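Putative curved DNA-binding protein (Chaetomium thermophilum var. thermophilum DSM 1495, PDB 4IPA) is an Arx1 protein with a methionine-aminopeptidase-like fold that probably acts in ribosome biogenesis and may bind DNA. Local coordinates at residues Y127-C132 and T357-P362; S217-K222 and D249-E254. All coordinates share one frame; numbering follows the deposited sequence.

Contact 1 (Y127-C132 and T357-P362)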
# COMPACT_ATOMS: atom_id res chain seq x y z
N TYR A 127 1.84 -15.26 5.05
CA TYR A 127 1.80 -14.71 3.70
C TYR A 127 0.72 -13.64 3.59
O TYR A 127 -0.49 -13.94 3.59
CB TYR A 127 1.64 -15.83 2.65
CG TYR A 127 2.73 -16.89 2.78
CD1 TYR A 127 4.05 -16.60 2.44
CD2 TYR A 127 2.45 -18.15 3.30
CE1 TYR A 127 5.05 -17.54 2.58
CE2 TYR A 127 3.46 -19.11 3.45
CZ TYR A 127 4.76 -18.79 3.08
OH TYR A 127 5.77 -19.72 3.23
N GLY A 128 1.15 -12.39 3.50
CA GLY A 128 0.24 -11.27 3.54
C GLY A 128 0.02 -10.57 2.21
O GLY A 128 0.91 -10.53 1.35
N THR A 129 -1.18 -10.03 2.04
CA THR A 129 -1.48 -9.17 0.91
C THR A 129 -1.93 -7.84 1.47
O THR A 129 -2.82 -7.80 2.31
CB THR A 129 -2.66 -9.73 0.07
OG1 THR A 129 -3.80 -9.86 0.92
CG2 THR A 129 -2.31 -11.10 -0.51
N ILE A 130 -1.31 -6.76 1.01
CA ILE A 130 -1.75 -5.43 1.39
C ILE A 130 -2.34 -4.75 0.15
O ILE A 130 -1.80 -4.89 -0.95
CB ILE A 130 -0.57 -4.59 1.97
CG1 ILE A 130 0.05 -5.33 3.17
CG2 ILE A 130 -1.04 -3.20 2.40
CD1 ILE A 130 1.24 -4.61 3.80
N VAL A 131 -3.48 -4.07 0.32
CA VAL A 131 -4.13 -3.37 -0.78
C VAL A 131 -4.40 -1.93 -0.40
O VAL A 131 -4.64 -1.64 0.77
CB VAL A 131 -5.50 -4.02 -1.18
CG1 VAL A 131 -5.33 -5.44 -1.65
CG2 VAL A 131 -6.49 -3.98 -0.02
N CYS A 132 -4.37 -1.04 -1.38
CA CYS A 132 -4.75 0.35 -1.16
C CYS A 132 -5.46 0.87 -2.41
O CYS A 132 -4.91 0.81 -3.51
CB CYS A 132 -3.55 1.25 -0.86
SG CYS A 132 -3.96 3.04 -0.63
N THR A 357 1.01 -11.31 -12.07
CA THR A 357 -0.38 -11.48 -11.66
C THR A 357 -0.70 -10.62 -10.44
O THR A 357 0.05 -10.61 -9.45
CB THR A 357 -0.67 -12.94 -11.26
OG1 THR A 357 -0.25 -13.81 -12.31
CG2 THR A 357 -2.16 -13.16 -11.00
N ARG A 358 -1.83 -9.91 -10.49
CA ARG A 358 -2.28 -9.12 -9.35
C ARG A 358 -3.05 -10.02 -8.39
O ARG A 358 -4.24 -10.25 -8.58
CB ARG A 358 -3.16 -7.95 -9.80
CG ARG A 358 -2.58 -7.10 -10.92
CD ARG A 358 -3.45 -5.86 -11.26
NE ARG A 358 -3.25 -5.45 -12.65
CZ ARG A 358 -3.06 -4.20 -13.07
NH1 ARG A 358 -3.05 -3.20 -12.20
NH2 ARG A 358 -2.90 -3.95 -14.37
N ILE A 359 -2.37 -10.55 -7.38
CA ILE A 359 -3.03 -11.44 -6.43
C ILE A 359 -4.13 -10.67 -5.71
O ILE A 359 -5.25 -11.16 -5.56
CB ILE A 359 -2.04 -11.94 -5.37
CG1 ILE A 359 -0.74 -12.40 -6.02
CG2 ILE A 359 -2.67 -13.04 -4.53
CD1 ILE A 359 0.36 -12.72 -5.00
N GLY A 360 -3.78 -9.47 -5.27
CA GLY A 360 -4.66 -8.66 -4.44
C GLY A 360 -4.40 -7.19 -4.64
O GLY A 360 -3.26 -6.71 -4.53
N GLY A 361 -5.46 -6.46 -4.95
CA GLY A 361 -5.32 -5.04 -5.15
C GLY A 361 -6.68 -4.41 -5.24
O GLY A 361 -7.70 -5.09 -5.09
N PRO A 362 -6.69 -3.11 -5.51
CA PRO A 362 -7.89 -2.28 -5.69
C PRO A 362 -8.64 -2.68 -6.95
O PRO A 362 -8.02 -3.24 -7.87
CB PRO A 362 -7.32 -0.87 -5.84
CG PRO A 362 -5.95 -1.11 -6.45
CD PRO A 362 -5.46 -2.35 -5.75
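Val131 meets the backbone of Gly360 and Gly361 through a single methyl group, and this is the tight part of the contact. With CG1 anti to the carbonyl carbon of Val131 (chi1 -62°), it is this methyl that reaches the glycines, lying 3.5 Å from Gly361 N and 3.6 Å from Gly360 C, on the peptide that joins them. A side chain on Gly360 would point at strand 127-136, its CB only about 3.6 Å from Thr129 CB. Next after Gly361, the pyrrolidine ring of Pro362 leans on the carbonyl of Cys132, with CG 3.7 Å from Cys132 O.

Towards Ile359 the packing slackens: Thr129 CG2 and Ile359 CG2 come no nearer than 4.5 Å, and the chain turns a corner. Ile359 and Gly360 form a classic beta bulge against Thr348, and beyond it Arg358 lies exposed, paired with Glu162. Several polar groups here bond to residues outside the two segments: Thr129 OG1 to Ser36, Gly361 N to Glu37 and Ile130 O to Thr348.

No hydrogen bond crosses between 127-132 and 357-362, although the touching parts, 129-132 and 359-362, run only 18° apart in direction. Strand 127-136 thus meets the bulge and the turn after strand 355-360 by van der Waals fit alone, while hydrogen bonds between the two sheets of the pita-bread fold run to strand 342-352, from Cys132 and Ile130.

Contact 2 (S217-K222 and D249-E254)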
# COMPACT_ATOMS: atom_id res chain seq x y z
N SER A 217 8.14 0.24 -2.96
CA SER A 217 7.61 -1.11 -3.15
C SER A 217 8.52 -2.13 -2.48
O SER A 217 9.74 -2.05 -2.56
CB SER A 217 7.46 -1.38 -4.64
OG SER A 217 6.53 -0.46 -5.20
N TRP A 218 7.94 -3.10 -1.80
CA TRP A 218 8.73 -4.06 -1.01
C TRP A 218 8.50 -5.50 -1.44
O TRP A 218 7.38 -5.91 -1.72
CB TRP A 218 8.35 -3.99 0.46
CG TRP A 218 8.71 -2.77 1.20
CD1 TRP A 218 7.94 -1.67 1.41
CD2 TRP A 218 9.94 -2.52 1.89
NE1 TRP A 218 8.61 -0.74 2.16
CE2 TRP A 218 9.84 -1.24 2.48
CE3 TRP A 218 11.13 -3.25 2.06
CZ2 TRP A 218 10.87 -0.68 3.23
CZ3 TRP A 218 12.16 -2.69 2.81
CH2 TRP A 218 12.02 -1.42 3.39
N LEU A 219 9.58 -6.26 -1.43
CA LEU A 219 9.49 -7.70 -1.54
C LEU A 219 8.74 -8.21 -0.30
O LEU A 219 9.00 -7.76 0.80
CB LEU A 219 10.89 -8.30 -1.58
CG LEU A 219 11.00 -9.81 -1.81
CD1 LEU A 219 10.52 -10.18 -3.22
CD2 LEU A 219 12.44 -10.29 -1.60
N PHE A 220 7.80 -9.12 -0.50
CA PHE A 220 7.17 -9.81 0.63
C PHE A 220 7.79 -11.21 0.76
O PHE A 220 8.31 -11.77 -0.21
CB PHE A 220 5.66 -9.97 0.46
CG PHE A 220 4.86 -8.68 0.53
CD1 PHE A 220 5.49 -7.46 0.70
CD2 PHE A 220 3.47 -8.71 0.44
CE1 PHE A 220 4.75 -6.27 0.77
CE2 PHE A 220 2.73 -7.54 0.51
CZ PHE A 220 3.37 -6.31 0.68
N ASP A 221 7.73 -11.77 1.96
CA ASP A 221 8.04 -13.17 2.16
C ASP A 221 7.30 -13.65 3.41
O ASP A 221 6.53 -12.89 4.01
CB ASP A 221 9.54 -13.40 2.29
CG ASP A 221 9.94 -14.83 1.91
OD1 ASP A 221 9.05 -15.68 1.72
OD2 ASP A 221 11.16 -15.09 1.81
N LYS A 222 7.52 -14.90 3.79
CA LYS A 222 6.82 -15.44 4.94
C LYS A 222 7.08 -14.54 6.14
O LYS A 222 8.23 -14.25 6.45
CB LYS A 222 7.26 -16.88 5.24
CG LYS A 222 6.23 -17.64 6.05
CD LYS A 222 6.73 -18.97 6.58
CE LYS A 222 5.61 -19.68 7.32
NZ LYS A 222 6.12 -20.65 8.34
N ASP A 249 9.09 -14.06 -7.09
CA ASP A 249 8.88 -13.00 -6.09
C ASP A 249 7.40 -12.67 -5.85
O ASP A 249 6.58 -12.70 -6.78
CB ASP A 249 9.54 -11.69 -6.54
CG ASP A 249 11.06 -11.68 -6.39
OD1 ASP A 249 11.67 -12.64 -5.88
OD2 ASP A 249 11.64 -10.64 -6.79
N VAL A 250 7.07 -12.33 -4.61
CA VAL A 250 5.86 -11.54 -4.36
C VAL A 250 6.21 -10.13 -3.84
O VAL A 250 7.04 -9.96 -2.94
CB VAL A 250 4.89 -12.26 -3.40
CG1 VAL A 250 3.76 -11.33 -3.01
CG2 VAL A 250 4.35 -13.52 -4.06
N TRP A 251 5.56 -9.12 -4.43
CA TRP A 251 5.80 -7.73 -4.08
C TRP A 251 4.53 -6.97 -3.67
O TRP A 251 3.44 -7.18 -4.22
CB TRP A 251 6.39 -6.98 -5.27
CG TRP A 251 7.80 -7.29 -5.58
CD1 TRP A 251 8.28 -8.40 -6.20
CD2 TRP A 251 8.92 -6.44 -5.33
NE1 TRP A 251 9.64 -8.32 -6.33
CE2 TRP A 251 10.06 -7.11 -5.82
CE3 TRP A 251 9.08 -5.16 -4.76
CZ2 TRP A 251 11.35 -6.57 -5.74
CZ3 TRP A 251 10.35 -4.62 -4.68
CH2 TRP A 251 11.48 -5.33 -5.18
N GLY A 252 4.70 -6.06 -2.71
CA GLY A 252 3.70 -5.05 -2.44
C GLY A 252 4.07 -3.81 -3.25
O GLY A 252 4.97 -3.06 -2.89
N VAL A 253 3.38 -3.60 -4.37
CA VAL A 253 3.74 -2.53 -5.28
C VAL A 253 2.91 -1.28 -5.02
O VAL A 253 1.67 -1.32 -5.13
CB VAL A 253 3.55 -2.95 -6.75
CG1 VAL A 253 3.91 -1.77 -7.67
CG2 VAL A 253 4.39 -4.21 -7.09
N GLU A 254 3.59 -0.19 -4.67
CA GLU A 254 2.93 1.08 -4.35
C GLU A 254 3.36 2.22 -5.25
O GLU A 254 4.55 2.39 -5.56
CB GLU A 254 3.16 1.50 -2.90
CG GLU A 254 2.31 2.73 -2.51
CD GLU A 254 2.52 3.23 -1.08
OE1 GLU A 254 3.01 2.46 -0.23
OE2 GLU A 254 2.19 4.41 -0.81
O HOH W 1 7.27 2.21 -5.32
O HOH W 2 8.73 -13.26 -2.53
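Leu219 packs on the indole of Trp251 by two routes. Its CD1 lies over the face of the five-membered ring, a CH-pi contact 4.1 Å from the centroid and 25° off the ring normal, while its backbone N stands above the indole nearer the rim. The same CD1 touches Asp249 CG at 3.5 Å, the two side chains crossing at about a right angle. Among the other first-shell contacts, Phe220 spreads one ring face over Gly252 N, with CZ 3.4 Å from Gly252 CA; a side chain at Gly252 would clash with that ring. Ser217 OG takes the N-H of Glu254 at 3.0 Å and gives its own proton to water 1, which in turn donates to Glu254 O.

The framework is an antiparallel pair in the five-stranded sheet of the pita-bread fold. Trp218 and Gly252 form a hydrogen-bonded pair, Gly252 N reaching Trp218 O at 2.9 Å, and Leu219 and Trp251 the next, non-hydrogen-bonded one. Water 2 bridges Phe220 O and Val250 N at the end of the pairing.

The indole is helped to hold its rotation from the second shell: Trp251 NE1 donates to Asp249 OD2 at 3.1 Å, meeting it on the anti side but 31° out of the carboxylate plane. An alanine at Trp251 would probably leave Leu219 CD1 without its aromatic floor and Asp249 without its indole donor. That carboxylate oxygen is itself gripped by Lys229 and by the backbone N of Glu246, while Leu164 of helix 148-167 packs against Ser217 and Val253.

In the fold
Both contacts are largely buried, their centres about 9 Å apart, and both draw on the same five-stranded sheet, yet they differ in kind. Contact 2 joins two neighbouring strands within that sheet and uses main-chain hydrogen bonds, ordered water and aromatic packing. Contact 1 reaches from the bulged end of strand 355-360 and the turn after it to strand 127-136 of the three-stranded sheet, and has no hydrogen bond between its segments, only methyl and ring carbons packed on backbone. They also touch each other: Phe220 CD2 lies 3.3 Å from Gly128 O, and Tyr127 packs on Lys222. The surface lies at their ends, at Arg358 in contact 1 and at Asp221 and Lys222 in contact 2.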